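Local coordinates for protein putative isomerase YbhH (Escherichia coli, PDB 6OTV) that probably acts as an isomerase, although its substrate and reaction are not established, at residues A17-E22 and M36-S41; A104-L109 and G139-E144; L277-A282 and A333-T338. All coordinates share one frame; numbering follows the deposited sequence.

Interaction 1. Residues A17-E22 and M36-S41; sequences AFLLAE and MAIMGS. With EDO (1,2-ethanediol), chain L.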
loop_
_atom_site.group_PDB
_atom_site.type_symbol
_atom_site.label_atom_id
_atom_site.label_comp_id
_atom_site.label_asym_id
_atom_site.label_seq_id
_atom_site.Cartn_x
_atom_site.Cartn_y
_atom_site.Cartn_z
ATOM N N ALA A 17 1.083 -8.527 -25.986
ATOM C CA ALA A 17 -0.065 -9.302 -25.542
ATOM C C ALA A 17 -0.352 -9.051 -24.071
ATOM O O ALA A 17 0.564 -8.991 -23.243
ATOM C CB ALA A 17 0.157 -10.797 -25.758
ATOM N N PHE A 18 -1.635 -8.913 -23.758
ATOM C CA PHE A 18 -2.124 -8.855 -22.389
ATOM C C PHE A 18 -2.936 -10.120 -22.135
ATOM O O PHE A 18 -3.913 -10.391 -22.843
ATOM C CB PHE A 18 -2.951 -7.589 -22.159
ATOM C CG PHE A 18 -2.113 -6.342 -22.002
ATOM C CD1 PHE A 18 -1.445 -5.797 -23.086
ATOM C CD2 PHE A 18 -1.991 -5.722 -20.766
ATOM C CE1 PHE A 18 -0.668 -4.658 -22.944
ATOM C CE2 PHE A 18 -1.219 -4.582 -20.616
ATOM C CZ PHE A 18 -0.555 -4.049 -21.707
ATOM N N LEU A 19 -2.512 -10.899 -21.143
ATOM C CA LEU A 19 -3.050 -12.224 -20.888
ATOM C C LEU A 19 -3.480 -12.337 -19.434
ATOM O O LEU A 19 -2.900 -11.706 -18.547
ATOM C CB LEU A 19 -2.012 -13.313 -21.196
ATOM C CG LEU A 19 -1.391 -13.295 -22.595
ATOM C CD1 LEU A 19 -0.190 -14.224 -22.666
ATOM C CD2 LEU A 19 -2.432 -13.678 -23.638
ATOM N N LEU A 20 -4.508 -13.147 -19.200
ATOM C CA LEU A 20 -4.901 -13.525 -17.851
ATOM C C LEU A 20 -4.096 -14.739 -17.416
ATOM O O LEU A 20 -3.936 -15.697 -18.178
ATOM C CB LEU A 20 -6.396 -13.840 -17.784
ATOM C CG LEU A 20 -7.363 -12.678 -18.002
ATOM C CD1 LEU A 20 -8.780 -13.205 -18.150
ATOM C CD2 LEU A 20 -7.275 -11.697 -16.847
ATOM N N ALA A 21 -3.592 -14.698 -16.181
ATOM C CA ALA A 21 -2.784 -15.802 -15.673
ATOM C C ALA A 21 -3.557 -17.114 -15.625
ATOM O O ALA A 21 -2.937 -18.183 -15.650
ATOM C CB ALA A 21 -2.237 -15.456 -14.287
ATOM N N GLU A 22 -4.893 -17.055 -15.561
ATOM C CA GLU A 22 -5.706 -18.268 -15.609
ATOM C C GLU A 22 -5.382 -19.112 -16.834
ATOM O O GLU A 22 -5.398 -20.346 -16.770
ATOM C CB GLU A 22 -7.192 -17.912 -15.628
ATOM C CG GLU A 22 -7.811 -17.575 -14.301
ATOM C CD GLU A 22 -9.243 -17.102 -14.463
ATOM O OE1 GLU A 22 -9.659 -16.869 -15.619
ATOM O OE2 GLU A 22 -9.951 -16.967 -13.442
ATOM N N MET A 36 6.526 -17.422 -26.358
ATOM C CA MET A 36 7.282 -17.345 -27.604
ATOM C C MET A 36 6.385 -17.612 -28.804
ATOM O O MET A 36 6.484 -16.925 -29.828
ATOM C CB MET A 36 8.449 -18.333 -27.580
ATOM C CG MET A 36 9.462 -18.098 -26.470
ATOM S SD MET A 36 10.698 -19.415 -26.411
ATOM C CE MET A 36 11.415 -19.153 -24.793
ATOM N N ALA A 37 5.497 -18.606 -28.691
ATOM C CA ALA A 37 4.607 -18.935 -29.798
ATOM C C ALA A 37 3.595 -17.828 -30.060
ATOM O O ALA A 37 3.159 -17.649 -31.203
ATOM C CB ALA A 37 3.887 -20.254 -29.522
ATOM N N ILE A 38 3.201 -17.083 -29.024
ATOM C CA ILE A 38 2.271 -15.979 -29.233
ATOM C C ILE A 38 2.934 -14.871 -30.040
ATOM O O ILE A 38 2.338 -14.321 -30.974
ATOM C CB ILE A 38 1.736 -15.457 -27.886
ATOM C CG1 ILE A 38 0.868 -16.515 -27.203
ATOM C CG2 ILE A 38 0.928 -14.184 -28.088
ATOM C CD1 ILE A 38 0.327 -16.074 -25.856
ATOM N N MET A 39 4.184 -14.542 -29.709
ATOM C CA MET A 39 4.880 -13.429 -30.341
ATOM C C MET A 39 5.541 -13.799 -31.658
ATOM O O MET A 39 5.805 -12.907 -32.471
ATOM C CB MET A 39 5.947 -12.877 -29.400
ATOM C CG MET A 39 5.372 -12.296 -28.150
ATOM S SD MET A 39 4.172 -11.034 -28.582
ATOM C CE MET A 39 3.014 -11.361 -27.314
ATOM N N GLY A 40 5.825 -15.076 -31.885
ATOM C CA GLY A 40 6.618 -15.452 -33.036
ATOM C C GLY A 40 8.101 -15.298 -32.794
ATOM O O GLY A 40 8.843 -14.941 -33.718
ATOM N N SER A 41 8.549 -15.547 -31.565
ATOM C CA SER A 41 9.963 -15.447 -31.228
ATOM C C SER A 41 10.802 -16.366 -32.107
ATOM O O SER A 41 10.412 -17.497 -32.407
ATOM C CB SER A 41 10.171 -15.800 -29.755
ATOM O OG SER A 41 11.543 -15.771 -29.408
HETATM C C1 EDO L . -7.876 -13.941 -12.663
HETATM O O1 EDO L . -7.091 -13.517 -11.542
HETATM C C2 EDO L . -6.989 -14.083 -13.895
HETATM O O2 EDO L . -5.943 -15.027 -13.636
#
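Ala17 meets two consecutive residues of the helix end, Ile38 and Met39, and this trio accounts for most of the 139 Å² buried between 17-22 and 36-41. The CB of Ala17 points at the helix and is met from two directions. The terminal CE of Met39 comes to 3.3 Å from Ala17 CB, a close methyl-to-methyl approach, while Ile38 CG2 lies farther off, 4.2 Å from the same Ala17 CB. Met39 does not start out aimed at the strand: its chain bends at chi2 (-56°) and again at chi3, and the double bend swings CE back over the alanine. The CG2 methyl of Ile38 faces Ala17, and the CG1 branch carries CD1 to Leu19. Ile38 CD1 and Leu19 CD1 meet tip to tip at 3.7 Å, each side chain reaching toward the other. Just beyond, the helix stops at Gly40, which has positive phi, and Met36 O accepts from both Gly40 N and Ser41 N. Strand 14-20 pairs in parallel with strand 59-65, Ala17 and Leu19 both bonding to Ala61. Ile38 and Met39 set the end of helix 28-39 against these two strands, Met39 touching Val60; Cys6 extends the apolar layer. With no hydrogen bond or charge across it, the contact rests on methyl-to-methyl packing, and its specificity comes from shape rather than from bond direction.

Interaction 2. Residues A104-L109 and G139-E144; sequences AIENGL and GVVEYE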
loop_
_atom_site.group_PDB
_atom_site.type_symbol
_atom_site.label_atom_id
_atom_site.label_comp_id
_atom_site.label_asym_id
_atom_site.label_seq_id
_atom_site.Cartn_x
_atom_site.Cartn_y
_atom_site.Cartn_z
ATOM N N ALA A 104 -7.518 -4.658 -16.646
ATOM C CA ALA A 104 -8.134 -5.266 -15.473
ATOM C C ALA A 104 -9.607 -4.895 -15.366
ATOM O O ALA A 104 -10.434 -5.720 -14.961
ATOM C CB ALA A 104 -7.381 -4.849 -14.211
ATOM N N ILE A 105 -9.955 -3.661 -15.733
ATOM C CA ILE A 105 -11.348 -3.232 -15.664
ATOM C C ILE A 105 -12.178 -3.926 -16.738
ATOM O O ILE A 105 -13.288 -4.402 -16.472
ATOM C CB ILE A 105 -11.437 -1.700 -15.774
ATOM C CG1 ILE A 105 -10.690 -1.041 -14.610
ATOM C CG2 ILE A 105 -12.890 -1.252 -15.802
ATOM C CD1 ILE A 105 -10.409 0.432 -14.811
ATOM N N GLU A 106 -11.656 -4.005 -17.966
ATOM C CA GLU A 106 -12.412 -4.640 -19.040
ATOM C C GLU A 106 -12.622 -6.131 -18.806
ATOM O O GLU A 106 -13.579 -6.699 -19.344
ATOM C CB GLU A 106 -11.716 -4.422 -20.385
ATOM C CG GLU A 106 -11.710 -2.977 -20.857
ATOM C CD GLU A 106 -11.449 -2.859 -22.345
ATOM O OE1 GLU A 106 -12.275 -3.358 -23.136
ATOM O OE2 GLU A 106 -10.410 -2.281 -22.727
ATOM N N ASN A 107 -11.761 -6.777 -18.016
ATOM C CA ASN A 107 -11.861 -8.209 -17.760
ATOM C C ASN A 107 -12.414 -8.520 -16.371
ATOM O O ASN A 107 -12.265 -9.647 -15.888
ATOM C CB ASN A 107 -10.498 -8.878 -17.954
ATOM C CG ASN A 107 -10.041 -8.861 -19.403
ATOM O OD1 ASN A 107 -10.336 -9.781 -20.168
ATOM N ND2 ASN A 107 -9.320 -7.812 -19.789
ATOM N N GLY A 108 -13.041 -7.543 -15.717
ATOM C CA GLY A 108 -13.738 -7.795 -14.469
ATOM C C GLY A 108 -12.868 -8.109 -13.272
ATOM O O GLY A 108 -13.359 -8.689 -12.302
ATOM N N LEU A 109 -11.586 -7.746 -13.302
ATOM C CA LEU A 109 -10.723 -7.942 -12.145
ATOM C C LEU A 109 -10.930 -6.886 -11.067
ATOM O O LEU A 109 -10.456 -7.072 -9.941
ATOM C CB LEU A 109 -9.255 -7.951 -12.577
ATOM C CG LEU A 109 -8.880 -9.008 -13.615
ATOM C CD1 LEU A 109 -7.402 -8.928 -13.938
ATOM C CD2 LEU A 109 -9.255 -10.394 -13.119
ATOM N N GLY A 139 -18.283 4.584 -15.775
ATOM C CA GLY A 139 -17.847 3.230 -15.497
ATOM C C GLY A 139 -17.348 2.445 -16.687
ATOM O O GLY A 139 -17.236 1.219 -16.600
ATOM N N VAL A 140 -17.037 3.109 -17.798
ATOM C CA VAL A 140 -16.570 2.450 -19.012
ATOM C C VAL A 140 -15.195 2.998 -19.362
ATOM O O VAL A 140 -15.006 4.220 -19.418
ATOM C CB VAL A 140 -17.552 2.651 -20.180
ATOM C CG1 VAL A 140 -17.005 2.017 -21.454
ATOM C CG2 VAL A 140 -18.917 2.076 -19.829
ATOM N N VAL A 141 -14.240 2.095 -19.596
ATOM C CA VAL A 141 -12.883 2.503 -19.935
ATOM C C VAL A 141 -12.907 3.351 -21.199
ATOM O O VAL A 141 -13.537 2.991 -22.200
ATOM C CB VAL A 141 -11.983 1.271 -20.100
ATOM C CG1 VAL A 141 -10.643 1.662 -20.718
ATOM C CG2 VAL A 141 -11.773 0.591 -18.759
ATOM N N GLU A 142 -12.229 4.491 -21.148
ATOM C CA GLU A 142 -12.156 5.423 -22.264
ATOM C C GLU A 142 -10.724 5.460 -22.775
ATOM O O GLU A 142 -9.792 5.714 -22.004
ATOM C CB GLU A 142 -12.614 6.819 -21.839
ATOM C CG GLU A 142 -12.497 7.861 -22.932
ATOM C CD GLU A 142 -13.438 7.592 -24.086
ATOM O OE1 GLU A 142 -14.645 7.879 -23.949
ATOM O OE2 GLU A 142 -12.972 7.083 -25.128
ATOM N N TYR A 143 -10.551 5.205 -24.072
ATOM C CA TYR A 143 -9.240 5.280 -24.702
ATOM C C TYR A 143 -9.029 6.559 -25.498
ATOM O O TYR A 143 -7.876 6.950 -25.711
ATOM C CB TYR A 143 -9.024 4.071 -25.619
ATOM C CG TYR A 143 -8.949 2.766 -24.863
ATOM C CD1 TYR A 143 -7.865 2.485 -24.037
ATOM C CD2 TYR A 143 -9.959 1.821 -24.967
ATOM C CE1 TYR A 143 -7.790 1.297 -23.338
ATOM C CE2 TYR A 143 -9.892 0.627 -24.272
ATOM C CZ TYR A 143 -8.803 0.372 -23.459
ATOM O OH TYR A 143 -8.729 -0.811 -22.764
ATOM N N GLU A 144 -10.105 7.213 -25.934
ATOM C CA GLU A 144 -9.995 8.481 -26.641
ATOM C C GLU A 144 -9.675 9.612 -25.669
ATOM O O GLU A 144 -10.094 9.603 -24.509
ATOM C CB GLU A 144 -11.292 8.796 -27.390
ATOM C CG GLU A 144 -11.723 7.724 -28.376
ATOM C CD GLU A 144 -12.922 8.140 -29.208
ATOM O OE1 GLU A 144 -13.562 9.161 -28.871
ATOM O OE2 GLU A 144 -13.220 7.445 -30.204
#
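The Tyr143 ring has the Glu106 carboxylate at its edge, with OE2 in the ring plane, and Val141 CG1 over one face, 3.5 Å above the plane and displaced toward the rim. The carboxylate and ring planes are turned 54° apart, and the two side chains come from opposite directions. The modelled separation of Glu106 OE2 and Tyr143 OH, 2.2 Å, is too short to be a reliable hydrogen bond and is best treated as doubtful. The other carboxylate oxygen has a firmer partner: Glu106 OE1 forms a salt bridge with Lys341. The apolar half of the contact is carried by Val141, whose two methyls divide the work. With CG1 anti to the backbone N (chi1 169°), CG1 is set against the tyrosine while CG2 faces helix 94-106. There CG2 of Val141 packs 3.7 Å from Ile105 CG2 and 3.8 Å from Ile105 CB. It also touches Glu106 CG at 4.1 Å, the glutamate chain crossing the valine at about a right angle. The helix closes in a Schellman motif with Gly108 as the C-prime residue: Leu109 N bonds to Ala104 O at 2.9 Å, and Gly108 N to Ile105 O at 3.2 Å. In the fold, the loop between strands 129-135 and 158-163 thus lies against the C-terminal end of helix 94-106, Val141 and Tyr143 also touching Ala102, while Ile105 continues onto Thr117 and Val119 of strand 116-123.

Interaction 3. Residues L277-A282 and A333-T338; sequences LAITGA and ASVIRT. With PO4 (phosphate ion), chain I; EDO (1,2-ethanediol), chain E.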
loop_
_atom_site.group_PDB
_atom_site.type_symbol
_atom_site.label_atom_id
_atom_site.label_comp_id
_atom_site.label_asym_id
_atom_site.label_seq_id
_atom_site.Cartn_x
_atom_site.Cartn_y
_atom_site.Cartn_z
ATOM N N LEU A 277 14.445 5.996 -22.834
ATOM C CA LEU A 277 14.685 6.052 -21.400
ATOM C C LEU A 277 13.644 5.200 -20.689
ATOM O O LEU A 277 12.454 5.281 -20.998
ATOM C CB LEU A 277 14.634 7.495 -20.881
ATOM C CG LEU A 277 14.675 7.660 -19.361
ATOM C CD1 LEU A 277 16.003 7.177 -18.795
ATOM C CD2 LEU A 277 14.408 9.103 -18.969
ATOM N N ALA A 278 14.098 4.393 -19.733
ATOM C CA ALA A 278 13.180 3.591 -18.936
ATOM C C ALA A 278 12.444 4.465 -17.928
ATOM O O ALA A 278 13.007 5.413 -17.371
ATOM C CB ALA A 278 13.933 2.476 -18.210
ATOM N N ILE A 279 11.169 4.139 -17.696
ATOM C CA ILE A 279 10.366 4.888 -16.734
ATOM C C ILE A 279 11.010 4.849 -15.354
ATOM O O ILE A 279 11.087 5.870 -14.658
ATOM C CB ILE A 279 8.925 4.344 -16.702
ATOM C CG1 ILE A 279 8.269 4.480 -18.080
ATOM C CG2 ILE A 279 8.104 5.056 -15.629
ATOM C CD1 ILE A 279 8.186 5.901 -18.575
ATOM N N THR A 280 11.488 3.673 -14.938
ATOM C CA THR A 280 12.151 3.566 -13.642
ATOM C C THR A 280 13.397 4.436 -13.591
ATOM O O THR A 280 13.661 5.098 -12.580
ATOM C CB THR A 280 12.501 2.109 -13.342
ATOM O OG1 THR A 280 13.353 1.596 -14.373
ATOM C CG2 THR A 280 11.239 1.265 -13.266
ATOM N N GLY A 281 14.176 4.455 -14.675
ATOM C CA GLY A 281 15.307 5.365 -14.736
ATOM C C GLY A 281 14.882 6.818 -14.642
ATOM O O GLY A 281 15.555 7.633 -14.005
ATOM N N ALA A 282 13.750 7.158 -15.264
ATOM C CA ALA A 282 13.250 8.525 -15.189
ATOM C C ALA A 282 12.881 8.898 -13.759
ATOM O O ALA A 282 13.072 10.045 -13.340
ATOM C CB ALA A 282 12.054 8.701 -16.126
ATOM N N ALA A 333 6.561 9.859 -7.108
ATOM C CA ALA A 333 6.724 10.178 -8.520
ATOM C C ALA A 333 5.547 9.634 -9.315
ATOM O O ALA A 333 5.065 8.528 -9.050
ATOM C CB ALA A 333 8.028 9.599 -9.076
ATOM N N SER A 334 5.090 10.410 -10.294
ATOM C CA SER A 334 4.019 9.975 -11.176
ATOM C C SER A 334 4.347 10.382 -12.605
ATOM O O SER A 334 5.048 11.368 -12.847
ATOM C CB SER A 334 2.660 10.553 -10.754
ATOM O OG SER A 334 2.680 11.968 -10.766
ATOM N N VAL A 335 3.836 9.600 -13.551
ATOM C CA VAL A 335 4.063 9.817 -14.974
ATOM C C VAL A 335 2.733 9.647 -15.694
ATOM O O VAL A 335 1.904 8.818 -15.302
ATOM C CB VAL A 335 5.134 8.848 -15.526
ATOM C CG1 VAL A 335 5.193 8.904 -17.042
ATOM C CG2 VAL A 335 6.500 9.175 -14.935
ATOM N N ILE A 336 2.515 10.453 -16.733
ATOM C CA ILE A 336 1.356 10.315 -17.605
ATOM C C ILE A 336 1.758 9.482 -18.814
ATOM O O ILE A 336 2.798 9.733 -19.435
ATOM C CB ILE A 336 0.811 11.685 -18.042
ATOM C CG1 ILE A 336 0.454 12.546 -16.824
ATOM C CG2 ILE A 336 -0.406 11.509 -18.950
ATOM C CD1 ILE A 336 -0.743 12.046 -16.043
ATOM N N ARG A 337 0.944 8.486 -19.143
ATOM C CA ARG A 337 1.096 7.715 -20.367
ATOM C C ARG A 337 -0.248 7.675 -21.079
ATOM O O ARG A 337 -1.233 8.269 -20.630
ATOM C CB ARG A 337 1.596 6.291 -20.080
ATOM C CG ARG A 337 2.919 6.201 -19.329
ATOM C CD ARG A 337 4.108 6.225 -20.276
ATOM N NE ARG A 337 4.345 7.556 -20.819
ATOM C CZ ARG A 337 5.210 7.819 -21.791
ATOM N NH1 ARG A 337 5.921 6.838 -22.333
ATOM N NH2 ARG A 337 5.360 9.063 -22.224
ATOM N N THR A 338 -0.286 6.978 -22.209
ATOM C CA THR A 338 -1.535 6.653 -22.877
ATOM C C THR A 338 -1.508 5.181 -23.252
ATOM O O THR A 338 -0.444 4.564 -23.353
ATOM C CB THR A 338 -1.775 7.504 -24.135
ATOM O OG1 THR A 338 -0.857 7.106 -25.162
ATOM C CG2 THR A 338 -1.596 8.993 -23.836
HETATM P P PO4 I . 10.242 1.204 -19.955
HETATM O O1 PO4 I . 11.480 0.467 -20.417
HETATM O O2 PO4 I . 9.038 0.702 -20.713
HETATM O O3 PO4 I . 10.048 0.988 -18.469
HETATM O O4 PO4 I . 10.400 2.680 -20.230
HETATM C C1 EDO E . -1.704 9.083 -27.705
HETATM O O1 EDO E . -0.562 8.736 -26.917
HETATM C C2 EDO E . -1.748 8.161 -28.915
HETATM O O2 EDO E . -2.709 8.596 -29.882
#
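Ile279, the first residue of helix 279-290, packs over Val335 and Arg337 of strand 332-344, a helix-on-sheet contact within the diaminopimelate epimerase-like fold of the PrpF family. The apolar part is loose. Ile279 CG2 lies 4.5 Å from Val335 CG2, and Ile279 CD1 lies 4.4 Å from Arg337 CD, so the isoleucine's two methyls address alternate residues on one side of the strand. Its CD1 methyl stands obliquely to the guanidinium, and the Ile279 side chain also touches Phe163 of strand 158-163. The polar part lies at the helix start, where Ala278 is the N-cap residue and no hydrogen bond joins the two segments. A phosphate, probably from the crystallisation liquor, accepts from Ile279 N through O4 at 3.0 Å and, weakly, through O3. Gly94 N and Asn95 ND2 bind the same ion, so it sits between the N-terminal ends of helices 279-290 and 94-106. The positive ends of the two helix dipoles would probably help hold an anion there, consistent with a site for an acidic ligand between them. The last group concerns Arg337, whose NH1 bonds to Asn95 OD1, linking the strand to the residue whose amide nitrogen grips the phosphate. The same guanidinium is also held through Arg337 NE, which donates to Ile336 O at 3.0 Å, nearly straight at 172°, with the oxygen 3° from the guanidinium plane.

In the fold
From the N terminus the contacts follow one another in series, none nesting within or crossing another. Interaction 1 closes the 13-residue link from strand 14-20 through helix 28-39. Interaction 2 then closes a 29-residue excursion, over half of it strand, from the end of helix 94-106. Interaction 3 closes a 50-residue loop that begins within helix 279-290 and returns on strand 332-344. The first two touch directly, Leu20 CD2 lying 4.0 Å from Leu109 CD1. Interaction 3 makes no direct touch with either. Strand 3-11 pairs with both 14-20 and 332-344, tying interaction 1 to interaction 3, while Asn95 and Lys341 connect helix 94-106 and strand 332-344, relating interaction 2 to interaction 3.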